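Local coordinates for uncharacterized hypothetical protein (Bacteroides uniformis, PDB 4EIU), which is of unknown function, a DUF3823-family protein whose N-terminal domain belongs to the transthyretin-like clan of beta-rich folds, at residues E70-I75 and S96-I101; E118-P123 and Q133-R138; N127-A132 and T204-G209; A222-Y227 and G234-N239. One frame throughout, in Å; residues are numbered along the deposited sequence.

Contact 1 (E70-I75 and S96-I101); sequences EYNVRI and SVNTEI
The carboxamide of Asn72 meets Asn98 and Ser96 at its edge: ND2 gives one N-H to Asn98 OD1 at 2.9 Å and the other to Ser96 OG at 2.7 Å. Both acceptors lie close to the Asn72 amide plane and both bonds are fairly straight, so the pair fixes the rotation of the group about chi2. The Asn98 amide is turned 57° against that of Asn72. The two side chains reach each other from different rotamers, CG of Asn72 anti to its backbone N (chi1 -180°) and CG of Asn98 anti to its carbonyl carbon. Ser96 OG is in addition hydrogen-bonded to Asp94. The other flat group, the ring of Tyr71, is met obliquely by Ile101, whose CD1 comes to 3.6 Å from Tyr71 CD1; its hydroxyl reaches past the contact to the carbonyl of Phe67.

Strands 69-76 and 91-101 are neighbours in an antiparallel sheet of the N-terminal domain, which is assigned to the transthyretin clan. Tyr71 with Thr99 and Val73 with Val97 are its hydrogen-bonded pairs here, each closed by two N-H...O bonds, among them Val73 N to Val97 O at 2.8 Å. The two faces differ in character. Tyr71, Val73, Val97, Thr99 and Ile101 share the inner one, where Val73 CG2 stands 4.0 Å from Thr99 CG2 and Phe109 and Ile12 pack against Val73. On the Asn72 face, Glu70 and Glu100 bring like charges near each other, OE2 of Glu70 lying 4.8 Å from OE1 of Glu100, and Lys68 forms a salt bridge with Glu100.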
# COMPACT_ATOMS: atom_id res chain seq x y z
N GLU A 70 14.81 -12.02 -20.19
CA GLU A 70 14.56 -12.62 -18.89
C GLU A 70 14.74 -11.58 -17.81
O GLU A 70 15.75 -10.87 -17.78
CB GLU A 70 15.55 -13.77 -18.63
CG GLU A 70 15.48 -14.92 -19.61
CD GLU A 70 14.48 -16.00 -19.22
OE1 GLU A 70 14.06 -16.06 -18.03
OE2 GLU A 70 14.13 -16.82 -20.11
N TYR A 71 13.81 -11.56 -16.88
CA TYR A 71 13.73 -10.48 -15.90
C TYR A 71 13.49 -11.01 -14.51
O TYR A 71 12.80 -12.02 -14.34
CB TYR A 71 12.58 -9.51 -16.25
CG TYR A 71 12.91 -8.59 -17.41
CD1 TYR A 71 12.71 -8.98 -18.71
CD2 TYR A 71 13.48 -7.32 -17.18
CE1 TYR A 71 13.03 -8.13 -19.77
CE2 TYR A 71 13.79 -6.47 -18.24
CZ TYR A 71 13.57 -6.89 -19.52
OH TYR A 71 13.90 -6.07 -20.57
N ASN A 72 14.04 -10.29 -13.54
CA ASN A 72 13.59 -10.33 -12.17
C ASN A 72 12.55 -9.22 -11.97
O ASN A 72 12.77 -8.07 -12.37
CB ASN A 72 14.79 -10.10 -11.23
CG ASN A 72 14.41 -10.14 -9.77
OD1 ASN A 72 14.29 -9.08 -9.13
ND2 ASN A 72 14.24 -11.34 -9.22
N VAL A 73 11.44 -9.57 -11.34
CA VAL A 73 10.35 -8.67 -11.07
C VAL A 73 10.21 -8.63 -9.55
O VAL A 73 9.87 -9.62 -8.93
CB VAL A 73 9.04 -9.12 -11.76
CG1 VAL A 73 7.91 -8.11 -11.48
CG2 VAL A 73 9.27 -9.31 -13.29
N ARG A 74 10.50 -7.48 -8.98
CA ARG A 74 10.46 -7.26 -7.55
C ARG A 74 9.42 -6.20 -7.21
O ARG A 74 9.43 -5.14 -7.83
CB ARG A 74 11.84 -6.74 -7.10
CG ARG A 74 11.84 -6.30 -5.65
CD ARG A 74 13.20 -5.80 -5.17
NE ARG A 74 12.98 -5.19 -3.85
CZ ARG A 74 13.90 -5.09 -2.90
NH1 ARG A 74 15.15 -5.58 -3.07
NH2 ARG A 74 13.57 -4.53 -1.76
N ILE A 75 8.56 -6.43 -6.21
CA ILE A 75 7.63 -5.41 -5.74
C ILE A 75 7.89 -5.11 -4.25
O ILE A 75 8.37 -5.98 -3.52
CB ILE A 75 6.16 -5.77 -6.02
CG1 ILE A 75 5.71 -7.01 -5.20
CG2 ILE A 75 5.97 -5.97 -7.57
CD1 ILE A 75 4.19 -7.32 -5.18
N SER A 96 10.97 -12.49 -4.87
CA SER A 96 10.74 -11.88 -6.19
C SER A 96 10.53 -12.97 -7.24
O SER A 96 10.76 -14.13 -6.96
CB SER A 96 11.90 -10.97 -6.57
OG SER A 96 13.12 -11.67 -6.82
N VAL A 97 10.12 -12.61 -8.45
CA VAL A 97 9.70 -13.57 -9.48
C VAL A 97 10.70 -13.45 -10.61
O VAL A 97 11.05 -12.33 -10.99
CB VAL A 97 8.27 -13.22 -9.99
CG1 VAL A 97 7.94 -13.93 -11.31
CG2 VAL A 97 7.23 -13.50 -8.92
N ASN A 98 11.19 -14.55 -11.15
CA ASN A 98 11.94 -14.49 -12.39
C ASN A 98 11.05 -15.01 -13.50
O ASN A 98 10.43 -16.05 -13.36
CB ASN A 98 13.23 -15.29 -12.32
CG ASN A 98 14.21 -14.71 -11.31
OD1 ASN A 98 14.39 -13.48 -11.18
ND2 ASN A 98 14.84 -15.61 -10.56
N THR A 99 10.98 -14.28 -14.61
CA THR A 99 10.13 -14.68 -15.72
C THR A 99 10.69 -14.11 -16.99
O THR A 99 11.27 -13.02 -16.99
CB THR A 99 8.68 -14.20 -15.50
OG1 THR A 99 7.87 -14.68 -16.56
CG2 THR A 99 8.57 -12.66 -15.44
N GLU A 100 10.52 -14.85 -18.08
CA GLU A 100 10.62 -14.29 -19.42
C GLU A 100 9.57 -13.20 -19.54
O GLU A 100 8.47 -13.35 -19.01
CB GLU A 100 10.35 -15.36 -20.48
CG GLU A 100 10.48 -14.83 -21.91
CD GLU A 100 10.43 -15.88 -23.00
OE1 GLU A 100 10.05 -17.03 -22.71
OE2 GLU A 100 10.78 -15.55 -24.16
N ILE A 101 9.89 -12.10 -20.23
CA ILE A 101 8.84 -11.11 -20.60
C ILE A 101 8.84 -11.05 -22.10
O ILE A 101 9.85 -10.64 -22.70
CB ILE A 101 9.04 -9.71 -19.99
CG1 ILE A 101 9.06 -9.83 -18.45
CG2 ILE A 101 7.88 -8.80 -20.43
CD1 ILE A 101 9.23 -8.54 -17.71

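Contact 2 (E118-P123 and Q133-R138); sequences EFVGNP and QVRVTR
Glu118 and Arg135 form a hydrogen-bonded pair in the antiparallel beta hairpin of strands 115-126 and 129-138. The close part is its backbone: Arg135 N reaches Glu118 O at 2.8 Å in a nearly straight bond, Glu118 N returns a longer one to Arg135 O, and two residues on, Val120 N donates to Gln133 O at 2.8 Å. Phe119 and Val134 point to the buried face. There Val134 CG2 approaches the ring obliquely, 4.1 Å from Phe119 CE1, while Gln133 O lies at the ring edge. Val219, Phe167 and Met244 pack on Phe119 and so tie this face to the adjoining sheet.

The opposite face is looser and polar. Glu118 and Arg135 run side by side, pointing the same way, yet their carboxylate and guanidinium planes are 77° apart and the salt bridge is long, with Arg135 NH1 3.4 Å from Glu118 OE2 in a weak hydrogen bond. Arg135 bends at chi3 (-82°), which sets NE back from the extended line of the chain. Val120 CG2 sits over one face of the guanidinium, offset toward its rim, and 3.8 Å from Arg135 CB. Beside the pair, a water lies 2.9 Å from Glu118 OE2 and also hydrogen-bonds to Arg135 O and, at 2.8 Å, to Thr137 OG1.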
# COMPACT_ATOMS: atom_id res chain seq x y z
N GLU A 118 -11.09 -0.66 6.07
CA GLU A 118 -12.37 -0.57 5.37
C GLU A 118 -13.25 0.48 6.02
O GLU A 118 -13.10 0.80 7.20
CB GLU A 118 -13.09 -1.92 5.42
CG GLU A 118 -13.41 -2.38 6.85
CD GLU A 118 -13.76 -3.85 6.96
OE1 GLU A 118 -14.62 -4.31 6.17
OE2 GLU A 118 -13.21 -4.53 7.87
N PHE A 119 -14.18 1.00 5.23
CA PHE A 119 -15.30 1.77 5.79
C PHE A 119 -16.36 0.82 6.33
O PHE A 119 -16.54 -0.28 5.82
CB PHE A 119 -15.92 2.66 4.72
CG PHE A 119 -15.05 3.82 4.33
CD1 PHE A 119 -14.76 4.82 5.26
CD2 PHE A 119 -14.55 3.92 3.04
CE1 PHE A 119 -13.99 5.92 4.90
CE2 PHE A 119 -13.77 5.01 2.67
CZ PHE A 119 -13.49 6.01 3.60
N VAL A 120 -17.07 1.23 7.38
CA VAL A 120 -18.15 0.42 7.91
C VAL A 120 -19.49 0.98 7.46
O VAL A 120 -20.24 0.29 6.78
CB VAL A 120 -18.09 0.28 9.44
CG1 VAL A 120 -19.28 -0.53 9.94
CG2 VAL A 120 -16.78 -0.38 9.83
N GLY A 121 -19.78 2.24 7.79
CA GLY A 121 -21.06 2.83 7.34
C GLY A 121 -20.97 3.52 5.99
O GLY A 121 -19.97 3.42 5.30
N ASN A 122 -22.04 4.21 5.62
CA ASN A 122 -21.97 5.28 4.62
C ASN A 122 -21.55 6.55 5.34
O ASN A 122 -22.07 6.83 6.42
CB ASN A 122 -23.34 5.52 3.99
CG ASN A 122 -23.74 4.43 3.02
OD1 ASN A 122 -23.00 4.10 2.11
ND2 ASN A 122 -24.92 3.87 3.23
N PRO A 123 -20.60 7.31 4.78
CA PRO A 123 -20.23 8.56 5.45
C PRO A 123 -21.38 9.58 5.58
O PRO A 123 -21.88 10.04 4.56
CB PRO A 123 -19.11 9.11 4.56
CG PRO A 123 -18.50 7.90 3.92
CD PRO A 123 -19.65 6.95 3.71
N GLN A 133 -17.07 5.92 9.59
CA GLN A 133 -16.61 4.84 10.45
C GLN A 133 -15.56 4.01 9.71
O GLN A 133 -15.83 3.45 8.63
CB GLN A 133 -17.79 3.96 10.87
CG GLN A 133 -18.90 4.71 11.59
CD GLN A 133 -18.47 5.21 12.95
OE1 GLN A 133 -18.10 6.38 13.12
NE2 GLN A 133 -18.48 4.32 13.93
N VAL A 134 -14.35 3.93 10.28
CA VAL A 134 -13.23 3.18 9.69
C VAL A 134 -12.89 1.99 10.58
O VAL A 134 -12.83 2.13 11.82
CB VAL A 134 -11.96 4.05 9.51
CG1 VAL A 134 -10.80 3.21 8.96
CG2 VAL A 134 -12.23 5.20 8.55
N ARG A 135 -12.66 0.83 9.98
CA ARG A 135 -12.23 -0.34 10.75
C ARG A 135 -10.85 -0.81 10.28
O ARG A 135 -10.70 -1.20 9.13
CB ARG A 135 -13.25 -1.47 10.66
CG ARG A 135 -12.88 -2.65 11.56
CD ARG A 135 -13.54 -3.95 11.14
NE ARG A 135 -14.88 -3.99 11.65
CZ ARG A 135 -16.02 -4.05 10.94
NH1 ARG A 135 -16.06 -4.12 9.62
NH2 ARG A 135 -17.15 -4.06 11.61
N VAL A 136 -9.86 -0.78 11.18
CA VAL A 136 -8.52 -1.28 10.88
C VAL A 136 -8.27 -2.63 11.56
O VAL A 136 -8.49 -2.81 12.77
CB VAL A 136 -7.43 -0.27 11.29
CG1 VAL A 136 -6.02 -0.82 10.97
CG2 VAL A 136 -7.68 1.07 10.60
N THR A 137 -7.80 -3.60 10.78
CA THR A 137 -7.39 -4.91 11.32
C THR A 137 -6.04 -5.33 10.78
O THR A 137 -5.58 -4.82 9.75
CB THR A 137 -8.43 -6.02 11.00
OG1 THR A 137 -8.74 -5.99 9.60
CG2 THR A 137 -9.75 -5.86 11.81
N ARG A 138 -5.38 -6.26 11.46
CA ARG A 138 -4.12 -6.83 10.96
C ARG A 138 -4.33 -7.58 9.65
O ARG A 138 -5.26 -8.36 9.53
CB ARG A 138 -3.53 -7.78 12.00
CG ARG A 138 -3.11 -7.13 13.30
CD ARG A 138 -1.95 -6.17 13.11
NE ARG A 138 -1.55 -5.56 14.37
CZ ARG A 138 -0.64 -4.58 14.46
NH1 ARG A 138 -0.03 -4.16 13.39
NH2 ARG A 138 -0.32 -4.04 15.63
O HOH W 1 -10.51 -3.97 8.69

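Contact 3 (N127-A132 and T204-G209); sequences NGVIKA and TIQSNG
Ser207 OG accepts the backbone N-H of Ile130 in an almost straight bond of 2.8 Å (173° at the hydrogen) and makes a weak bond of its own to Asn208 O. The hydroxyl is placed by a chi1 of 73°, which sets OG between the backbone N and the carbonyl carbon. It thus stands where a strand carbonyl would otherwise receive Ile130 N, and CA of Val129 comes to 3.4 Å from it. The serine also answers through its main chain: Ser207 N binds Ile130 O at 2.8 Å, so side chain and backbone of one serine hold both polar atoms of Ile130.

Two residues on, Ala132 and Ile205 exchange N-H...O bonds in both directions, the one from Ala132 N to Ile205 O measuring 2.9 Å. Between these two exchanges Lys131 faces Gln206 as a non-hydrogen-bonded pair on the exposed side. The extended Lys131 chain crosses Thr204, whose CG2 lies 3.6 Å from Lys131 CE, and Lys131 CB is 4.0 Å from Gln206 CG. Near the loop end, Val129 CG2 approaches Gln206 NE2 at 3.9 Å. The other side is apolar: Ile130, Ala132 and Ile205 all pack on Phe167, and Ile205 also touches Ile188.

Over these short segments the strand directions are 163° apart, so strands 129-132 and 204-206 are antiparallel neighbours, pairing the middle strand of a three-stranded sheet with an outer one, and the serine hydroxyl carries the pairing past the end of strand 202-206 in the manner of a side chain standing in for backbone.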
# COMPACT_ATOMS: atom_id res chain seq x y z
N ASN A 127 -23.35 19.98 7.36
CA ASN A 127 -22.66 21.27 7.18
C ASN A 127 -21.29 21.23 6.48
O ASN A 127 -20.33 21.90 6.91
CB ASN A 127 -22.58 22.03 8.50
CG ASN A 127 -22.87 23.53 8.31
OD1 ASN A 127 -24.04 23.93 8.29
ND2 ASN A 127 -21.82 24.34 8.15
N GLY A 128 -21.20 20.45 5.41
CA GLY A 128 -19.95 20.38 4.63
C GLY A 128 -18.77 19.67 5.31
O GLY A 128 -17.66 19.62 4.74
N VAL A 129 -19.00 19.15 6.52
CA VAL A 129 -18.04 18.28 7.20
C VAL A 129 -18.55 16.85 7.02
O VAL A 129 -19.75 16.59 7.19
CB VAL A 129 -17.83 18.66 8.69
CG1 VAL A 129 -17.50 20.15 8.84
CG2 VAL A 129 -19.05 18.32 9.55
N ILE A 130 -17.64 15.95 6.65
CA ILE A 130 -17.95 14.53 6.43
C ILE A 130 -17.44 13.68 7.59
O ILE A 130 -16.36 13.95 8.16
CB ILE A 130 -17.29 13.99 5.14
CG1 ILE A 130 -17.51 14.94 3.96
CG2 ILE A 130 -17.84 12.60 4.81
CD1 ILE A 130 -16.84 14.46 2.69
N LYS A 131 -18.20 12.63 7.92
CA LYS A 131 -17.92 11.78 9.08
C LYS A 131 -18.13 10.33 8.69
O LYS A 131 -19.19 9.99 8.16
CB LYS A 131 -18.87 12.14 10.23
CG LYS A 131 -18.81 11.22 11.45
CD LYS A 131 -19.75 11.74 12.53
CE LYS A 131 -19.99 10.71 13.63
NZ LYS A 131 -20.85 11.25 14.73
N ALA A 132 -17.13 9.50 8.98
CA ALA A 132 -17.11 8.10 8.56
C ALA A 132 -16.68 7.19 9.69
O ALA A 132 -16.00 7.63 10.62
CB ALA A 132 -16.15 7.94 7.39
N THR A 204 -14.30 6.50 14.54
CA THR A 204 -14.95 7.64 13.91
C THR A 204 -13.89 8.64 13.51
O THR A 204 -13.03 9.00 14.33
CB THR A 204 -15.89 8.36 14.86
OG1 THR A 204 -16.83 7.42 15.39
CG2 THR A 204 -16.64 9.49 14.13
N ILE A 205 -13.96 9.10 12.26
CA ILE A 205 -13.10 10.16 11.77
C ILE A 205 -13.91 11.19 10.97
O ILE A 205 -14.94 10.84 10.38
CB ILE A 205 -11.93 9.57 10.97
CG1 ILE A 205 -10.90 10.65 10.64
CG2 ILE A 205 -12.43 8.82 9.74
CD1 ILE A 205 -9.53 10.11 10.34
N GLN A 206 -13.44 12.44 10.98
CA GLN A 206 -14.13 13.60 10.43
C GLN A 206 -13.22 14.41 9.54
O GLN A 206 -12.05 14.64 9.88
CB GLN A 206 -14.59 14.52 11.56
CG GLN A 206 -16.06 14.44 11.86
CD GLN A 206 -16.51 15.57 12.77
OE1 GLN A 206 -16.61 15.38 13.96
NE2 GLN A 206 -16.74 16.75 12.21
N SER A 207 -13.77 14.88 8.42
CA SER A 207 -13.06 15.80 7.53
C SER A 207 -12.76 17.12 8.25
O SER A 207 -13.34 17.41 9.29
CB SER A 207 -13.87 16.06 6.24
OG SER A 207 -14.99 16.91 6.47
N ASN A 208 -11.79 17.85 7.73
CA ASN A 208 -11.51 19.22 8.14
C ASN A 208 -12.25 20.14 7.19
O ASN A 208 -12.93 19.67 6.23
CB ASN A 208 -10.01 19.52 8.09
CG ASN A 208 -9.26 18.91 9.25
OD1 ASN A 208 -9.57 19.17 10.40
ND2 ASN A 208 -8.26 18.10 8.95
N GLY A 209 -12.13 21.45 7.45
CA GLY A 209 -12.66 22.44 6.53
C GLY A 209 -14.23 22.13 6.38
O GLY A 209 -14.90 21.44 7.25

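Contact 4 (A222-Y227 and G234-N239); sequences AARINY and GTRRWN
The guanidinium of Arg224 lies between Trp238 and Arg236. Trp238 CZ2 is over the centre of one face, 3.6 Å from Arg224 CZ, with ring and guanidinium planes 26° apart; Arg236 NH2 is over the opposite face, offset toward the rim. Further back along the chain, Arg224 CD makes a CH-pi contact 3.7 Å from the centroid of the five-membered ring. At the edge, Arg224 NH1 gives an in-plane N-H to a lone pair of Arg236 O at 2.9 Å. Arg236 bends at chi3 (-65°), which turns NE off the line of the chain, and its NH1 donates to Ile225 O at 3.0 Å, from above that carbonyl plane.

These groups flank the place where strand 216-225 meets the start of strand 239-247, neighbours in an antiparallel sheet. Ala223 and Asn239 are its hydrogen-bonded pair; toward Tyr227 the segments separate and a water bridges Tyr227 O and Arg237 N.

The like charges of the arginines approach to 3.5 Å between Arg224 NH2 and Arg236 NH2, where a water accepts from both, weakly from Arg224. Asp164 probably offsets this charge: its carboxylate forms a salt bridge with Arg224 NE and accepts Trp238 NE1, while Thr163 holds Arg236 NH1.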
# COMPACT_ATOMS: atom_id res chain seq x y z
N ALA A 222 -7.04 5.16 5.20
CA ALA A 222 -5.76 4.54 5.12
C ALA A 222 -5.20 4.41 6.52
O ALA A 222 -5.56 5.19 7.39
CB ALA A 222 -4.81 5.33 4.22
N ALA A 223 -4.35 3.40 6.72
CA ALA A 223 -3.66 3.20 8.02
C ALA A 223 -2.30 2.53 7.76
O ALA A 223 -2.07 1.87 6.72
CB ALA A 223 -4.49 2.40 8.97
N ARG A 224 -1.35 2.82 8.64
CA ARG A 224 -0.04 2.23 8.51
C ARG A 224 0.57 1.89 9.85
O ARG A 224 0.08 2.33 10.91
CB ARG A 224 0.86 3.17 7.73
CG ARG A 224 1.10 4.50 8.42
CD ARG A 224 2.08 5.33 7.64
NE ARG A 224 2.13 6.68 8.17
CZ ARG A 224 2.92 7.64 7.72
NH1 ARG A 224 3.72 7.44 6.70
NH2 ARG A 224 2.89 8.84 8.30
N ILE A 225 1.63 1.10 9.79
CA ILE A 225 2.41 0.70 10.93
C ILE A 225 3.75 1.42 10.98
O ILE A 225 4.12 2.09 10.04
CB ILE A 225 2.59 -0.86 11.02
CG1 ILE A 225 3.37 -1.43 9.83
CG2 ILE A 225 1.23 -1.51 11.14
CD1 ILE A 225 3.92 -2.86 10.03
N ASN A 226 4.47 1.24 12.09
CA ASN A 226 5.79 1.85 12.33
C ASN A 226 6.93 1.06 11.65
O ASN A 226 7.88 0.60 12.29
CB ASN A 226 5.98 1.98 13.85
CG ASN A 226 7.26 2.70 14.23
OD1 ASN A 226 7.71 3.56 13.50
ND2 ASN A 226 7.87 2.33 15.38
N TYR A 227 6.84 0.90 10.33
CA TYR A 227 7.75 0.04 9.60
C TYR A 227 7.85 0.48 8.14
O TYR A 227 6.84 0.64 7.46
CB TYR A 227 7.26 -1.42 9.64
CG TYR A 227 8.33 -2.41 9.23
CD1 TYR A 227 9.39 -2.71 10.05
CD2 TYR A 227 8.28 -3.04 7.96
CE1 TYR A 227 10.40 -3.62 9.65
CE2 TYR A 227 9.26 -3.93 7.57
CZ TYR A 227 10.31 -4.22 8.41
OH TYR A 227 11.26 -5.08 7.99
N GLY A 234 12.89 4.77 5.13
CA GLY A 234 12.13 5.80 5.82
C GLY A 234 10.67 5.88 5.37
O GLY A 234 9.90 6.53 6.05
N THR A 235 10.25 5.23 4.26
CA THR A 235 8.89 5.30 3.78
C THR A 235 8.00 4.29 4.44
O THR A 235 8.12 3.11 4.19
CB THR A 235 8.80 5.11 2.25
OG1 THR A 235 9.79 5.92 1.64
CG2 THR A 235 7.42 5.49 1.73
N ARG A 236 7.07 4.77 5.28
CA ARG A 236 6.10 3.89 5.91
C ARG A 236 4.80 3.97 5.13
O ARG A 236 4.12 4.98 5.13
CB ARG A 236 5.93 4.25 7.38
CG ARG A 236 7.24 4.25 8.14
CD ARG A 236 7.06 4.43 9.65
NE ARG A 236 6.51 5.75 10.01
CZ ARG A 236 5.24 6.00 10.37
NH1 ARG A 236 4.29 5.06 10.42
NH2 ARG A 236 4.89 7.23 10.66
N ARG A 237 4.48 2.88 4.43
CA ARG A 237 3.43 2.89 3.41
C ARG A 237 2.08 2.50 4.01
O ARG A 237 1.99 1.59 4.83
CB ARG A 237 3.78 1.94 2.30
CG ARG A 237 5.13 2.21 1.64
CD ARG A 237 5.45 1.29 0.43
NE ARG A 237 6.81 1.62 0.09
CZ ARG A 237 7.21 2.39 -0.88
NH1 ARG A 237 6.37 2.81 -1.84
NH2 ARG A 237 8.50 2.72 -0.89
N TRP A 238 1.05 3.24 3.62
CA TRP A 238 -0.35 2.92 3.97
C TRP A 238 -0.95 1.76 3.26
O TRP A 238 -0.78 1.57 2.02
CB TRP A 238 -1.25 4.15 3.75
CG TRP A 238 -1.00 5.30 4.69
CD1 TRP A 238 -1.29 5.39 6.05
CD2 TRP A 238 -0.38 6.58 4.36
NE1 TRP A 238 -0.94 6.61 6.54
CE2 TRP A 238 -0.39 7.37 5.58
CE3 TRP A 238 0.09 7.16 3.18
CZ2 TRP A 238 0.11 8.65 5.63
CZ3 TRP A 238 0.61 8.45 3.24
CH2 TRP A 238 0.63 9.17 4.43
N ASN A 239 -1.75 1.02 4.02
CA ASN A 239 -2.84 0.23 3.46
C ASN A 239 -4.11 1.06 3.35
O ASN A 239 -4.32 1.99 4.13
CB ASN A 239 -3.10 -1.04 4.27
CG ASN A 239 -1.92 -2.00 4.21
OD1 ASN A 239 -1.20 -2.14 5.18
ND2 ASN A 239 -1.72 -2.63 3.06
O HOH W 2 2.31 8.39 11.53
O HOH W 3 3.53 0.98 7.25
O HOH W 4 5.90 0.43 4.84

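In the fold
Contact 1 lies in the N-terminal domain, with its centre about 35 Å from that of contact 2 and on the other side of the chain's centre. Contacts 2 and 3 share strand 129-138, pairing its two edges with different neighbours; they meet directly through Gln133 and Thr204 and through Val134 and Ile205. Contact 4 belongs to another sheet, whose Ala223 packs on Val136 of the strand used by contact 2. It is the buried one, and there two closely approaching arginines, a tryptophan and waters supplement sparse backbone pairing. Contact 2 is a surface contact and contacts 1 and 3 are partly buried; all three have an apolar inner and a polar outer face.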